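Local coordinates for protein glutathione S-transferase (Burkholderia glumae, PDB 4ISD) that binds glutathione and, as a glutathione S-transferase homologue, probably catalyses its conjugation to electrophilic substrates, at residues S56-V61 / L71-A76; I8-G13 / S23-L28; Q106-I111 / C167-D172. All coordinates share one frame; numbering follows the deposited sequence.

Contact 1. Residues S56-V61 / L71-A76; sequences SLTRRV and LSESSA. With GSH (glutathione), chain F.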
loop_
_atom_site.group_PDB
_atom_site.type_symbol
_atom_site.label_atom_id
_atom_site.label_comp_id
_atom_site.label_asym_id
_atom_site.label_seq_id
_atom_site.Cartn_x
_atom_site.Cartn_y
_atom_site.Cartn_z
ATOM N N SER A 56 -3.110 -5.769 16.766
ATOM C CA SER A 56 -3.281 -5.498 15.346
ATOM C C SER A 56 -4.639 -4.953 14.970
ATOM O O SER A 56 -5.647 -5.648 15.055
ATOM C CB SER A 56 -3.037 -6.760 14.527
ATOM O OG SER A 56 -3.332 -6.496 13.166
ATOM N N LEU A 57 -4.651 -3.711 14.512
ATOM C CA LEU A 57 -5.874 -3.058 14.058
ATOM C C LEU A 57 -6.553 -3.808 12.897
ATOM O O LEU A 57 -7.770 -3.880 12.835
ATOM C CB LEU A 57 -5.557 -1.619 13.643
ATOM C CG LEU A 57 -6.718 -0.853 13.024
ATOM C CD1 LEU A 57 -7.768 -0.580 14.084
ATOM C CD2 LEU A 57 -6.214 0.429 12.358
ATOM N N THR A 58 -5.764 -4.378 11.992
ATOM C CA THR A 58 -6.305 -4.999 10.783
ATOM C C THR A 58 -6.641 -6.485 10.935
ATOM O O THR A 58 -7.342 -7.056 10.094
ATOM C CB THR A 58 -5.297 -4.897 9.650
ATOM O OG1 THR A 58 -4.164 -5.730 9.952
ATOM C CG2 THR A 58 -4.835 -3.471 9.500
ATOM N N ARG A 59 -6.121 -7.104 11.992
ATOM C CA ARG A 59 -6.257 -8.544 12.219
ATOM C C ARG A 59 -5.687 -9.372 11.070
ATOM O O ARG A 59 -6.257 -10.388 10.672
ATOM C CB ARG A 59 -7.704 -8.936 12.481
ATOM C CG ARG A 59 -8.346 -8.208 13.659
ATOM C CD ARG A 59 -9.667 -8.864 13.993
ATOM N NE ARG A 59 -10.747 -7.907 14.149
ATOM C CZ ARG A 59 -12.035 -8.232 14.116
ATOM N NH1 ARG A 59 -12.400 -9.490 13.910
ATOM N NH2 ARG A 59 -12.960 -7.296 14.276
ATOM N N ARG A 60 -4.562 -8.920 10.534
ATOM C CA ARG A 60 -3.813 -9.707 9.577
ATOM C C ARG A 60 -2.335 -9.762 9.980
ATOM O O ARG A 60 -1.834 -8.888 10.703
ATOM C CB ARG A 60 -3.985 -9.130 8.176
ATOM C CG ARG A 60 -5.446 -9.035 7.749
ATOM C CD ARG A 60 -5.576 -8.883 6.242
ATOM N NE ARG A 60 -4.961 -7.646 5.769
ATOM C CZ ARG A 60 -5.075 -7.201 4.524
ATOM N NH1 ARG A 60 -4.499 -6.055 4.157
ATOM N NH2 ARG A 60 -5.780 -7.906 3.648
ATOM N N VAL A 61 -1.649 -10.815 9.550
ATOM C CA VAL A 61 -0.209 -10.897 9.730
ATOM C C VAL A 61 0.408 -10.386 8.435
ATOM O O VAL A 61 -0.196 -10.524 7.371
ATOM C CB VAL A 61 0.251 -12.345 10.012
ATOM C CG1 VAL A 61 -0.182 -12.794 11.407
ATOM C CG2 VAL A 61 -0.291 -13.297 8.950
ATOM N N LEU A 71 2.348 -2.052 14.718
ATOM C CA LEU A 71 2.150 -1.621 13.342
ATOM C C LEU A 71 1.895 -2.822 12.435
ATOM O O LEU A 71 2.701 -3.752 12.403
ATOM C CB LEU A 71 3.395 -0.863 12.857
ATOM C CG LEU A 71 3.261 -0.174 11.499
ATOM C CD1 LEU A 71 2.273 0.969 11.591
ATOM C CD2 LEU A 71 4.592 0.326 10.983
ATOM N N SER A 72 0.779 -2.803 11.703
ATOM C CA SER A 72 0.494 -3.834 10.688
ATOM C C SER A 72 0.762 -3.337 9.256
ATOM O O SER A 72 1.258 -2.225 9.074
ATOM C CB SER A 72 -0.936 -4.359 10.824
ATOM O OG SER A 72 -1.018 -5.365 11.832
ATOM N N GLU A 73 0.442 -4.161 8.255
ATOM C CA GLU A 73 0.723 -3.850 6.842
ATOM C C GLU A 73 2.230 -3.791 6.561
ATOM O O GLU A 73 2.915 -2.814 6.928
ATOM C CB GLU A 73 0.040 -2.561 6.366
ATOM C CG GLU A 73 -1.483 -2.602 6.394
ATOM C CD GLU A 73 -2.046 -3.574 5.375
ATOM O OE1 GLU A 73 -1.649 -3.456 4.199
ATOM O OE2 GLU A 73 -2.862 -4.458 5.753
ATOM N N SER A 74 2.713 -4.843 5.886
ATOM C CA SER A 74 4.134 -5.078 5.660
ATOM C C SER A 74 4.860 -3.932 4.952
ATOM O O SER A 74 6.017 -3.628 5.285
ATOM C CB SER A 74 4.341 -6.389 4.898
ATOM O OG SER A 74 3.925 -6.283 3.550
ATOM N N SER A 75 4.197 -3.293 3.987
ATOM C CA SER A 75 4.810 -2.139 3.333
ATOM C C SER A 75 5.005 -0.983 4.333
ATOM O O SER A 75 6.065 -0.357 4.361
ATOM C CB SER A 75 4.021 -1.691 2.086
ATOM O OG SER A 75 2.798 -1.032 2.403
ATOM N N ALA A 76 3.995 -0.716 5.160
ATOM C CA ALA A 76 4.094 0.323 6.184
ATOM C C ALA A 76 5.208 0.009 7.186
ATOM O O ALA A 76 5.910 0.911 7.685
ATOM C CB ALA A 76 2.759 0.490 6.905
HETATM N N1 GSH F . -1.384 -5.671 2.534
HETATM C CA1 GSH F . -1.166 -6.563 3.652
HETATM C C1 GSH F . 0.265 -6.578 4.117
HETATM O O11 GSH F . 1.223 -6.325 3.330
HETATM O O12 GSH F . 0.497 -6.833 5.330
HETATM C CB1 GSH F . -1.697 -7.952 3.402
HETATM C CG1 GSH F . -1.592 -8.762 4.703
HETATM C CD1 GSH F . -2.315 -10.111 4.526
HETATM O OE1 GSH F . -3.022 -10.304 3.543
HETATM N N2 GSH F . -2.147 -11.167 5.527
HETATM C CA2 GSH F . -2.797 -12.452 5.405
HETATM C C2 GSH F . -3.771 -12.650 6.526
HETATM O O2 GSH F . -3.556 -12.194 7.634
HETATM C CB2 GSH F . -1.793 -13.567 5.480
HETATM S SG2 GSH F . -1.956 -14.577 4.029
HETATM N N3 GSH F . -4.986 -13.399 6.317
HETATM C CA3 GSH F . -5.888 -13.548 7.440
HETATM C C3 GSH F . -7.113 -12.732 7.140
HETATM O O31 GSH F . -7.046 -11.784 6.307
HETATM O O32 GSH F . -8.208 -13.006 7.713
HETATM O O HOH W 1 -2.212 -3.138 13.597
#
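Glutathione lies against the loop 56-61 and segment 71-76, where a strand leads into a helix; two polar side-chain pairs join the segments beside it. Arg60 starts with CG anti to its carbonyl carbon and bends at chi3 (-63°), while Glu73 bends at chi2 (-68°); the two side chains cross obliquely. NH1 of Arg60 gives a nearly straight salt-bridge hydrogen bond of 2.8 Å to the syn lone pair of Glu73 OE2, the two flat groups being nearly coplanar. The other oxygen, Glu73 OE1, accepts from GSH N1 at 2.8 Å, and GSH CB1 lies over one guanidinium face, so the ligand's gamma-glutamyl end is held by both residues. Ser74 takes the same end at the helix start: its N binds GSH O12 and its OG, between backbone N and carbonyl carbon, binds GSH O11 at 2.7 Å. Val61 N and O pair with GSH O2 and N2, the antiparallel, strand-like pairing with the cysteinyl backbone seen in thioredoxin-fold glutathione sites. Farther from the ligand, Ser56 OG, anti to its backbone N, is hydrogen-bonded to Ser72 OG at 2.9 Å, and Thr58 OG1 closes an ST turn on Arg60 N. Ser72 OG also bonds Thr63 of strand 63-66, which pairs with strand 69-72, while Trp110 and Ser113 on helix 98-113 of the second subunit meet Thr58 and Arg60.

Contact 2. Residues I8-G13 / S23-L28; sequences ITLYVG and SAFVVL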
loop_
_atom_site.group_PDB
_atom_site.type_symbol
_atom_site.label_atom_id
_atom_site.label_comp_id
_atom_site.label_asym_id
_atom_site.label_seq_id
_atom_site.Cartn_x
_atom_site.Cartn_y
_atom_site.Cartn_z
ATOM N N ILE A 8 12.166 -5.798 19.576
ATOM C CA ILE A 8 11.350 -5.916 18.375
ATOM C C ILE A 8 10.702 -7.301 18.322
ATOM O O ILE A 8 11.350 -8.311 18.594
ATOM C CB ILE A 8 12.184 -5.635 17.090
ATOM C CG1 ILE A 8 12.700 -4.189 17.084
ATOM C CG2 ILE A 8 11.373 -5.909 15.832
ATOM C CD1 ILE A 8 13.616 -3.840 15.908
ATOM N N THR A 9 9.409 -7.341 18.007
ATOM C CA THR A 9 8.701 -8.607 17.855
ATOM C C THR A 9 7.983 -8.634 16.518
ATOM O O THR A 9 7.498 -7.609 16.038
ATOM C CB THR A 9 7.670 -8.836 18.977
ATOM O OG1 THR A 9 8.320 -8.797 20.255
ATOM C CG2 THR A 9 6.994 -10.189 18.808
ATOM N N LEU A 10 7.926 -9.807 15.903
ATOM C CA LEU A 10 7.229 -9.950 14.633
ATOM C C LEU A 10 6.176 -11.049 14.752
ATOM O O LEU A 10 6.456 -12.153 15.233
ATOM C CB LEU A 10 8.229 -10.226 13.501
ATOM C CG LEU A 10 7.727 -10.264 12.059
ATOM C CD1 LEU A 10 7.464 -8.866 11.531
ATOM C CD2 LEU A 10 8.721 -11.000 11.161
ATOM N N TYR A 11 4.956 -10.709 14.355
ATOM C CA TYR A 11 3.823 -11.625 14.356
ATOM C C TYR A 11 3.663 -12.131 12.934
ATOM O O TYR A 11 3.573 -11.342 11.988
ATOM C CB TYR A 11 2.530 -10.908 14.835
ATOM C CG TYR A 11 2.581 -10.508 16.299
ATOM C CD1 TYR A 11 3.227 -9.334 16.697
ATOM C CD2 TYR A 11 2.019 -11.318 17.284
ATOM C CE1 TYR A 11 3.315 -8.976 18.033
ATOM C CE2 TYR A 11 2.096 -10.966 18.626
ATOM C CZ TYR A 11 2.746 -9.790 18.997
ATOM O OH TYR A 11 2.836 -9.426 20.332
ATOM N N VAL A 12 3.653 -13.446 12.779
ATOM C CA VAL A 12 3.530 -14.055 11.456
ATOM C C VAL A 12 2.504 -15.175 11.553
ATOM O O VAL A 12 2.112 -15.554 12.657
ATOM C CB VAL A 12 4.906 -14.607 10.930
ATOM C CG1 VAL A 12 5.918 -13.472 10.755
ATOM C CG2 VAL A 12 5.470 -15.672 11.863
ATOM N N GLY A 13 2.059 -15.693 10.411
ATOM C CA GLY A 13 1.190 -16.855 10.409
ATOM C C GLY A 13 1.989 -18.058 10.878
ATOM O O GLY A 13 3.175 -18.169 10.561
ATOM N N SER A 23 8.097 -10.751 3.746
ATOM C CA SER A 23 8.579 -9.433 3.362
ATOM C C SER A 23 9.094 -8.622 4.550
ATOM O O SER A 23 10.168 -8.017 4.476
ATOM C CB SER A 23 7.469 -8.662 2.663
ATOM O OG SER A 23 7.987 -7.453 2.139
ATOM N N ALA A 24 8.327 -8.608 5.640
ATOM C CA ALA A 24 8.718 -7.840 6.825
ATOM C C ALA A 24 9.941 -8.471 7.479
ATOM O O ALA A 24 10.869 -7.775 7.911
ATOM C CB ALA A 24 7.553 -7.732 7.836
ATOM N N PHE A 25 9.921 -9.795 7.564
ATOM C CA PHE A 25 11.043 -10.543 8.088
ATOM C C PHE A 25 12.296 -10.174 7.295
ATOM O O PHE A 25 13.382 -10.033 7.867
ATOM C CB PHE A 25 10.758 -12.050 7.997
ATOM C CG PHE A 25 11.891 -12.926 8.485
ATOM C CD1 PHE A 25 13.036 -13.109 7.712
ATOM C CD2 PHE A 25 11.796 -13.587 9.702
ATOM C CE1 PHE A 25 14.089 -13.926 8.154
ATOM C CE2 PHE A 25 12.828 -14.405 10.152
ATOM C CZ PHE A 25 13.986 -14.579 9.372
ATOM N N VAL A 26 12.159 -10.022 5.979
ATOM C CA VAL A 26 13.344 -9.760 5.157
ATOM C C VAL A 26 13.905 -8.374 5.443
ATOM O O VAL A 26 15.123 -8.184 5.457
ATOM C CB VAL A 26 13.093 -9.983 3.640
ATOM C CG1 VAL A 26 14.163 -9.296 2.804
ATOM C CG2 VAL A 26 13.027 -11.485 3.327
ATOM N N VAL A 27 13.020 -7.415 5.719
ATOM C CA VAL A 27 13.472 -6.059 6.032
ATOM C C VAL A 27 14.341 -6.046 7.287
ATOM O O VAL A 27 15.447 -5.487 7.286
ATOM C CB VAL A 27 12.292 -5.086 6.172
ATOM C CG1 VAL A 27 12.776 -3.708 6.578
ATOM C CG2 VAL A 27 11.544 -5.002 4.868
ATOM N N LEU A 28 13.842 -6.677 8.345
ATOM C CA LEU A 28 14.557 -6.744 9.617
ATOM C C LEU A 28 15.915 -7.390 9.418
ATOM O O LEU A 28 16.938 -6.881 9.888
ATOM C CB LEU A 28 13.749 -7.542 10.648
ATOM C CG LEU A 28 12.461 -6.892 11.168
ATOM C CD1 LEU A 28 11.471 -7.937 11.668
ATOM C CD2 LEU A 28 12.781 -5.890 12.281
#
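The first strand and helix of the thioredoxin-like beta-alpha-beta unit meet here: strand 8-13 runs roughly antiparallel to helix 23-28, their axes 9.8 Å apart and their directions at 154°. The contact is wholly apolar and is carried by alternate residues of the strand, Ile8 and Leu10, which point toward the helix. Leu10 makes the densest part, meeting three helix residues and burying more surface than any other side chain here. Its CG is anti to the backbone N (chi1 -174°), which sends the forked end into the helix, CD1 toward Ala24 and Leu28, CD2 toward Phe25: CD1 touches Ala24 CB at 3.9 Å, while CD2 reaches the CA and CB of Phe25. The Leu10 and Phe25 side chains cross at about a right angle; Leu10 CD2 lies at the ring's edge, near its plane. Leu28, with CG anti to its carbonyl carbon, slides past Leu10 in the opposite direction, CD1 of Leu28 lying 4.1 Å from CD1 of Leu10. Toward Gly13 the fit loosens: Val12 stays 5.7 Å from the helix at its nearest side-chain atom. On the other face of the strand, Thr9 points away from the helix and packs on Gln65 of strand 63-66. No solvent side opens among the five touching residues, all of which are buried. Phe35 touches Ile8 and Leu28; Phe35 and Trp207 of helix 202-212 each meet the Phe25 ring edge-to-face. At the Ile8 end the two side chains meet tip to tip, CG2 of Ile8 standing 3.8 Å from CD2 of Leu28.

Contact 3. Residues Q106-I111 / C167-D172; sequences QLQAWI and CIADTD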
loop_
_atom_site.group_PDB
_atom_site.type_symbol
_atom_site.label_atom_id
_atom_site.label_comp_id
_atom_site.label_asym_id
_atom_site.label_seq_id
_atom_site.Cartn_x
_atom_site.Cartn_y
_atom_site.Cartn_z
ATOM N N GLN A 106 5.291 2.236 -5.629
ATOM C CA GLN A 106 4.314 1.780 -6.611
ATOM C C GLN A 106 4.254 0.254 -6.761
ATOM O O GLN A 106 3.170 -0.335 -6.753
ATOM C CB GLN A 106 4.592 2.401 -7.967
ATOM C CG GLN A 106 3.876 1.694 -9.097
ATOM C CD GLN A 106 4.110 2.377 -10.426
ATOM O OE1 GLN A 106 3.253 3.132 -10.917
ATOM N NE2 GLN A 106 5.284 2.128 -11.017
ATOM N N LEU A 107 5.410 -0.389 -6.905
ATOM C CA LEU A 107 5.428 -1.836 -7.124
ATOM C C LEU A 107 4.836 -2.594 -5.918
ATOM O O LEU A 107 3.969 -3.466 -6.092
ATOM C CB LEU A 107 6.840 -2.320 -7.487
ATOM C CG LEU A 107 7.123 -3.791 -7.839
ATOM C CD1 LEU A 107 6.131 -4.344 -8.863
ATOM C CD2 LEU A 107 8.567 -3.953 -8.346
ATOM N N GLN A 108 5.278 -2.232 -4.709
ATOM C CA GLN A 108 4.728 -2.787 -3.459
ATOM C C GLN A 108 3.204 -2.695 -3.364
ATOM O O GLN A 108 2.535 -3.666 -3.020
ATOM C CB GLN A 108 5.351 -2.101 -2.236
ATOM C CG GLN A 108 6.829 -2.421 -2.041
ATOM C CD GLN A 108 7.234 -2.373 -0.588
ATOM O OE1 GLN A 108 7.409 -1.288 -0.019
ATOM N NE2 GLN A 108 7.369 -3.554 0.038
ATOM N N ALA A 109 2.658 -1.525 -3.664
ATOM C CA ALA A 109 1.214 -1.313 -3.571
ATOM C C ALA A 109 0.480 -2.101 -4.645
ATOM O O ALA A 109 -0.615 -2.638 -4.416
ATOM C CB ALA A 109 0.883 0.178 -3.697
ATOM N N TRP A 110 1.073 -2.143 -5.831
ATOM C CA TRP A 110 0.437 -2.821 -6.941
ATOM C C TRP A 110 0.292 -4.283 -6.578
ATOM O O TRP A 110 -0.806 -4.847 -6.644
ATOM C CB TRP A 110 1.264 -2.677 -8.211
ATOM C CG TRP A 110 0.548 -3.167 -9.432
ATOM C CD1 TRP A 110 -0.809 -3.239 -9.627
ATOM C CD2 TRP A 110 1.153 -3.680 -10.624
ATOM N NE1 TRP A 110 -1.079 -3.756 -10.875
ATOM C CE2 TRP A 110 0.109 -4.030 -11.504
ATOM C CE3 TRP A 110 2.471 -3.852 -11.036
ATOM C CZ2 TRP A 110 0.357 -4.555 -12.774
ATOM C CZ3 TRP A 110 2.708 -4.369 -12.289
ATOM C CH2 TRP A 110 1.656 -4.718 -13.146
ATOM N N ILE A 111 1.410 -4.880 -6.171
ATOM C CA ILE A 111 1.442 -6.280 -5.770
ATOM C C ILE A 111 0.369 -6.569 -4.724
ATOM O O ILE A 111 -0.406 -7.516 -4.848
ATOM C CB ILE A 111 2.834 -6.646 -5.235
ATOM C CG1 ILE A 111 3.814 -6.748 -6.404
ATOM C CG2 ILE A 111 2.781 -7.938 -4.442
ATOM C CD1 ILE A 111 5.249 -6.811 -5.988
ATOM N N CYS A 167 16.081 -3.808 -3.442
ATOM C CA CYS A 167 15.213 -3.178 -2.449
ATOM C C CYS A 167 14.133 -4.188 -2.071
ATOM O O CYS A 167 14.006 -5.232 -2.733
ATOM C CB CYS A 167 14.620 -1.854 -2.947
ATOM S SG CYS A 167 13.501 -1.935 -4.363
ATOM N N ILE A 168 13.377 -3.893 -1.012
ATOM C CA ILE A 168 12.351 -4.818 -0.527
ATOM C C ILE A 168 11.294 -5.118 -1.593
ATOM O O ILE A 168 10.659 -6.172 -1.553
ATOM C CB ILE A 168 11.662 -4.324 0.789
ATOM C CG1 ILE A 168 10.875 -5.467 1.427
ATOM C CG2 ILE A 168 10.760 -3.109 0.544
ATOM C CD1 ILE A 168 11.733 -6.677 1.716
ATOM N N ALA A 169 11.123 -4.206 -2.553
ATOM C CA ALA A 169 10.175 -4.409 -3.653
ATOM C C ALA A 169 10.498 -5.648 -4.459
ATOM O O ALA A 169 9.581 -6.293 -4.967
ATOM C CB ALA A 169 10.137 -3.208 -4.567
ATOM N N ASP A 170 11.798 -5.967 -4.568
ATOM C CA ASP A 170 12.285 -7.127 -5.333
ATOM C C ASP A 170 11.887 -8.460 -4.715
ATOM O O ASP A 170 11.504 -9.384 -5.432
ATOM C CB ASP A 170 13.804 -7.094 -5.513
ATOM C CG ASP A 170 14.266 -5.928 -6.362
ATOM O OD1 ASP A 170 13.881 -5.897 -7.554
ATOM O OD2 ASP A 170 15.015 -5.052 -5.841
ATOM N N THR A 171 11.994 -8.567 -3.390
ATOM C CA THR A 171 11.504 -9.758 -2.695
ATOM C C THR A 171 10.017 -9.926 -2.983
ATOM O O THR A 171 9.551 -11.021 -3.306
ATOM C CB THR A 171 11.653 -9.640 -1.173
ATOM O OG1 THR A 171 12.973 -9.190 -0.852
ATOM C CG2 THR A 171 11.400 -10.984 -0.506
ATOM N N ASP A 172 9.280 -8.822 -2.866
ATOM C CA ASP A 172 7.841 -8.837 -3.070
ATOM C C ASP A 172 7.499 -9.263 -4.480
ATOM O O ASP A 172 6.594 -10.080 -4.691
ATOM C CB ASP A 172 7.262 -7.450 -2.798
ATOM C CG ASP A 172 7.210 -7.131 -1.329
ATOM O OD1 ASP A 172 7.419 -8.075 -0.519
ATOM O OD2 ASP A 172 6.950 -5.950 -0.995
#
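Helices 106-111 and 168-172 run nearly side by side in the same direction, 27° between their axes and 9.3 Å apart, with Gln108 and Ala169 closest at 5.7 Å between CA atoms. The small methyl of Ala169 is consistent with this approach: its CB meets Leu107 CD2, and Gln108 CG lies 4.2 Å from the CA and CB of Ala169. Gln108 leaves its helix with CG anti to the carbonyl carbon (chi1 -68°) and then extends, carrying its amide across to Asp172. There NE2 gives a nearly straight hydrogen bond of 2.6 Å to Asp172 OD2, met almost along the C-O axis, with the acceptor in the amide plane and the amide and carboxylate nearly coplanar. Ile168 crosses the glutamine at about a right angle, its CG2 lying 3.5 Å from the same NE2. One turn along, Ile111 CD1 packs on the CB and carbonyl carbon of Asp172, adding an apolar contact. This buried carboxylate has further partners: OD2 also forms a salt bridge with Arg112, a glutathione-pocket residue, which would favour the ionised form, and OD1 bonds Ser23. Asp170 OD2 accepts from Cys167 N, three residues back, consistent with half of the N-capping box of the GST family. Helix 168-177 of the all-helical C-terminal domain packs on helix 98-113 and, through Ile168 and Thr171, on helix 19-31 of the N-terminal domain.

In the fold
Along the chain the contacts come in the order 2, 1, 3. Contacts 1 and 2, with centres 11 Å apart, share the four-stranded sheet of the thioredoxin-like domain and touch where Val61 packs on Val12 and Gly13. Contact 3 belongs to the helical C-terminal domain, about 16 Å from the centre of either. It meets contact 2 across the domain boundary, where Val26 and Val27 pack on Ile168, and contact 1 where Ser75 packs on Gln108. Glutathione binds at contact 1; Arg112, which also bonds it, follows directly on 106-111. Contacts 1 and 3 both touch the second subunit, so the site lies where two domains and two chains meet.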